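Local coordinates for uncharacterized conserved protein YjbQ/UPF0047 family, ortholog yugU B.subtilis (Clostridium acetobutylicum, PDB 1VMH) that is of unknown function but adopts the YjbQ-like fold of the UPF0047 family and assembles from three copies of the chain, at residues 89-92 with 93-97; 35-38 with 39-43. One frame throughout, in Å; residues are numbered along the deposited sequence. Where two conformers were deposited one is given.

Contact 1. Residues 89-92 with 93-97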
loop_
_atom_site.group_PDB
_atom_site.type_symbol
_atom_site.label_atom_id
_atom_site.label_comp_id
_atom_site.label_asym_id
_atom_site.label_seq_id
_atom_site.Cartn_x
_atom_site.Cartn_y
_atom_site.Cartn_z
ATOM N N TYR A 89 21.584 6.670 -8.555
ATOM C CA TYR A 89 21.491 6.371 -7.132
ATOM C C TYR A 89 22.738 6.860 -6.412
ATOM O O TYR A 89 23.839 6.447 -6.750
ATOM C CB TYR A 89 21.347 4.873 -6.884
ATOM C CG TYR A 89 20.245 4.157 -7.620
ATOM C CD1 TYR A 89 18.931 4.436 -7.361
ATOM C CD2 TYR A 89 20.532 3.155 -8.536
ATOM C CE1 TYR A 89 17.903 3.744 -7.996
ATOM C CE2 TYR A 89 19.541 2.481 -9.191
ATOM C CZ TYR A 89 18.204 2.767 -8.908
ATOM O OH TYR A 89 17.165 2.116 -9.550
ATOM N N LYS A 90 22.554 7.701 -5.410
ATOM C CA LYS A 90 23.632 8.171 -4.552
ATOM C C LYS A 90 23.987 7.214 -3.429
ATOM O O LYS A 90 25.122 7.232 -2.953
ATOM C CB LYS A 90 23.255 9.517 -3.930
ATOM C CG LYS A 90 23.181 10.653 -4.919
ATOM C CD LYS A 90 23.051 11.973 -4.198
ATOM N N HIS A 91 23.020 6.390 -3.014
ATOM C CA HIS A 91 23.176 5.612 -1.794
ATOM C C HIS A 91 24.332 4.643 -1.885
ATOM O O HIS A 91 24.390 3.818 -2.787
ATOM C CB HIS A 91 21.905 4.871 -1.472
ATOM C CG HIS A 91 21.980 4.055 -0.220
ATOM N ND1 HIS A 91 22.471 4.557 0.966
ATOM C CD2 HIS A 91 21.572 2.794 0.045
ATOM C CE1 HIS A 91 22.373 3.633 1.904
ATOM N NE2 HIS A 91 21.839 2.555 1.370
ATOM N N VAL A 92 25.270 4.756 -0.943
ATOM C CA VAL A 92 26.552 4.074 -1.094
ATOM C C VAL A 92 26.451 2.546 -0.987
ATOM O O VAL A 92 27.318 1.841 -1.519
ATOM C CB VAL A 92 27.670 4.609 -0.151
ATOM C CG1 VAL A 92 27.903 6.100 -0.429
ATOM C CG2 VAL A 92 27.337 4.354 1.313
ATOM N N GLU A 93 25.407 2.011 -0.353
ATOM C CA GLU A 93 25.311 0.552 -0.212
ATOM C C GLU A 93 24.917 -0.100 -1.516
ATOM O O GLU A 93 25.169 -1.307 -1.729
ATOM C CB GLU A 93 24.310 0.178 0.848
ATOM C CG GLU A 93 24.741 0.491 2.236
ATOM C CD GLU A 93 23.755 -0.041 3.243
ATOM O OE1 GLU A 93 23.135 -1.088 2.953
ATOM O OE2 GLU A 93 23.577 0.604 4.283
ATOM N N GLY A 94 24.294 0.684 -2.385
ATOM C CA GLY A 94 23.960 0.196 -3.718
ATOM C C GLY A 94 22.666 -0.590 -3.775
ATOM O O GLY A 94 22.450 -1.405 -4.680
ATOM N N ASN A 95 21.801 -0.362 -2.804
ATOM C CA ASN A 95 20.504 -1.063 -2.765
ATOM C C ASN A 95 19.295 -0.153 -2.764
ATOM O O ASN A 95 18.184 -0.575 -2.398
ATOM C CB ASN A 95 20.474 -2.061 -1.599
ATOM C CG ASN A 95 20.695 -1.403 -0.282
ATOM O OD1 ASN A 95 20.801 -0.180 -0.215
ATOM N ND2 ASN A 95 20.779 -2.197 0.790
ATOM N N SER A 96 19.458 1.063 -3.280
ATOM C CA SER A 96 18.307 1.938 -3.390
ATOM C C SER A 96 17.174 1.323 -4.232
ATOM O O SER A 96 15.987 1.581 -3.981
ATOM C CB SER A 96 18.682 3.319 -3.936
ATOM O OG SER A 96 19.257 4.096 -2.909
ATOM N N HIS A 97 17.523 0.563 -5.264
ATOM C CA HIS A 97 16.473 -0.114 -6.065
ATOM C C HIS A 97 15.537 -0.900 -5.153
ATOM O O HIS A 97 14.301 -0.931 -5.333
ATOM C CB HIS A 97 17.102 -1.040 -7.106
ATOM C CG HIS A 97 17.878 -2.178 -6.525
ATOM N ND1 HIS A 97 19.118 -2.003 -5.956
ATOM C CD2 HIS A 97 17.599 -3.499 -6.417
ATOM C CE1 HIS A 97 19.570 -3.165 -5.518
ATOM N NE2 HIS A 97 18.672 -4.090 -5.790
HETATM O O HOH W 1 20.417 0.531 2.254
#
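The imidazole of H91 lies alongside the E93 side chain and meets the amide of N95 at its edge, in a type I beta turn that runs from H91 to G94 and leads into helix 96-105. G94 N closes the turn on H91 O at 3.2 Å. With CG anti to the backbone N (chi1 -179°), the H91 ring lies so that E93 N sits over its centre, 3.8 Å above the plane. E93 CB approaches H91 NE2 to 3.5 Å; ring and carboxylate planes are inclined by 43°. The N95 amide is nearly coplanar with the imidazole, its OD1 in the ring plane 3.1 Å from H91 CD2. N95 stands at the N-cap position but makes no capping bond with its side chain; ND2 bonds to D132 OD2 and, weakly, to E93 OE1. Further back, the Y89 ring packs by CD1 on S96 CB at 3.6 Å, while its hydroxyl bonds to P84 O. D74 of the second subunit ties the segment to the trimer, accepting bonds from S96 OG and from the backbone N of K90 and H91. One water joins the three side chains of the turn and N-cap: it lies 2.6 Å from H91 NE2, donates to N95 OD1 at 2.6 Å, and donates weakly to E93 OE1.

Contact 2. Residues 35-38 with 39-43; sequences LVKK and AVDES
K37 and D41 form a salt bridge one turn apart on helix 33-43, an i to i+4 pair on the exposed side of this alpha-helix. K37 NZ donates to D41 OD2 at 2.9 Å, and OD2 receives it on its syn lone pair, on the side of the other carboxylate oxygen. The lysine chain runs extended until chi4, where a bend (-74°) brings NZ round to the carboxylate; on the way CG passes D41 OD2 at 3.6 Å. The same two residues are joined through their backbones, D41 N donating to K37 O at 2.9 Å in a nearly straight bond (170°). The helical pattern satisfies the neighbouring carbonyls likewise: V36 O takes V40 N at 3.0 Å, K38 O takes E42 N at 2.8 Å, and L35 O takes A39 N in a longer bond of 3.2 Å. L35 O has a second, weak donor in Y19 OH of strand 18-22. The buried side of the helix lies on the five-stranded antiparallel sheet: V36 touches A50 and V52 of strand 48-53, A39 rests on V141 and I143 of strand 136-143 as well as on Y19, and V40 also meets I143. At the last turn V40 O accepts twice from S43: weakly from its backbone N, which also bonds to A39 O, and from its hydroxyl. That hydroxyl takes part twice, accepting from V45 N and donating from OG to V40 O at 2.7 Å.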
loop_
_atom_site.group_PDB
_atom_site.type_symbol
_atom_site.label_atom_id
_atom_site.label_comp_id
_atom_site.label_asym_id
_atom_site.label_seq_id
_atom_site.Cartn_x
_atom_site.Cartn_y
_atom_site.Cartn_z
ATOM N N LEU A 35 1.939 -19.281 7.253
ATOM C CA LEU A 35 2.457 -18.691 8.483
ATOM C C LEU A 35 1.398 -17.780 9.058
ATOM O O LEU A 35 1.182 -17.731 10.278
ATOM C CB LEU A 35 3.763 -17.935 8.248
ATOM C CG LEU A 35 4.908 -18.728 7.610
ATOM C CD1 LEU A 35 6.130 -17.810 7.437
ATOM C CD2 LEU A 35 5.268 -19.981 8.354
ATOM N N VAL A 36 0.696 -17.052 8.194
ATOM C CA VAL A 36 -0.403 -16.211 8.667
ATOM C C VAL A 36 -1.594 -17.062 9.147
ATOM O O VAL A 36 -2.157 -16.795 10.219
ATOM C CB VAL A 36 -0.791 -15.173 7.583
ATOM C CG1 VAL A 36 -1.854 -14.194 8.038
ATOM C CG2 VAL A 36 0.479 -14.432 7.154
ATOM N N LYS A 37 -1.930 -18.125 8.421
ATOM C CA LYS A 37 -3.027 -18.998 8.878
ATOM C C LYS A 37 -2.706 -19.579 10.242
ATOM O O LYS A 37 -3.577 -19.695 11.102
ATOM C CB LYS A 37 -3.247 -20.121 7.875
ATOM C CG LYS A 37 -4.212 -21.177 8.337
ATOM C CD LYS A 37 -4.367 -22.241 7.293
ATOM C CE LYS A 37 -5.471 -23.219 7.640
ATOM N NZ LYS A 37 -5.026 -24.089 8.716
ATOM N N LYS A 38 -1.462 -20.003 10.440
ATOM C CA LYS A 38 -1.082 -20.569 11.758
ATOM C C LYS A 38 -1.280 -19.553 12.876
ATOM O O LYS A 38 -1.760 -19.922 13.954
ATOM C CB LYS A 38 0.360 -21.093 11.755
ATOM C CG LYS A 38 0.495 -22.401 11.013
ATOM C CD LYS A 38 1.943 -22.794 10.822
ATOM C CE LYS A 38 2.609 -23.089 12.135
ATOM N NZ LYS A 38 3.986 -23.718 11.992
ATOM N N ALA A 39 -0.919 -18.298 12.649
ATOM C CA ALA A 39 -1.143 -17.271 13.643
ATOM C C ALA A 39 -2.639 -17.072 13.941
ATOM O O ALA A 39 -3.028 -16.964 15.088
ATOM C CB ALA A 39 -0.538 -15.984 13.196
ATOM N N VAL A 40 -3.475 -17.083 12.907
ATOM C CA VAL A 40 -4.923 -17.031 13.104
ATOM C C VAL A 40 -5.396 -18.199 13.963
ATOM O O VAL A 40 -6.112 -18.040 14.979
ATOM C CB VAL A 40 -5.670 -17.028 11.736
ATOM C CG1 VAL A 40 -7.198 -17.139 11.940
ATOM C CG2 VAL A 40 -5.333 -15.755 10.921
ATOM N N ASP A 41 -4.989 -19.396 13.567
ATOM C CA ASP A 41 -5.393 -20.600 14.295
ATOM C C ASP A 41 -4.937 -20.549 15.777
ATOM O O ASP A 41 -5.705 -20.831 16.685
ATOM C CB ASP A 41 -4.858 -21.864 13.594
ATOM C CG ASP A 41 -5.480 -22.097 12.203
ATOM O OD1 ASP A 41 -6.537 -21.504 11.904
ATOM O OD2 ASP A 41 -4.934 -22.879 11.391
ATOM N N GLU A 42 -3.707 -20.133 16.020
ATOM C CA GLU A 42 -3.216 -19.967 17.403
ATOM C C GLU A 42 -4.055 -18.970 18.218
ATOM O O GLU A 42 -4.289 -19.172 19.422
ATOM C CB GLU A 42 -1.762 -19.489 17.391
ATOM C CG GLU A 42 -0.736 -20.478 17.841
ATOM C CD GLU A 42 0.542 -19.775 18.268
ATOM O OE1 GLU A 42 1.173 -19.135 17.403
ATOM O OE2 GLU A 42 0.901 -19.840 19.468
ATOM N N SER A 43 -4.507 -17.903 17.576
ATOM C CA SER A 43 -5.172 -16.818 18.280
ATOM C C SER A 43 -6.546 -17.239 18.793
ATOM O O SER A 43 -7.037 -16.651 19.733
ATOM C CB SER A 43 -5.345 -15.620 17.357
ATOM O OG SER A 43 -6.429 -15.833 16.472
#

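How the contacts relate
Contact 2 comes first along the chain, within helix 33-43; contact 1 follows after helix 69-82, where the loop turns into helix 96-105. They share no helix or strand. Their centres are 36 Å apart, on opposite sides of the chain's centre, and their nearest atoms stay about 22 Å apart, yet all four segments belong to the one UPF0047 region of the chain. Contact 2 lies on the five-stranded sheet and is touched by no other chain of the assembly, whereas contact 1 meets the second subunit. One therefore belongs to the packing of helix on sheet within a subunit, the other to the interface between subunits of the trimer.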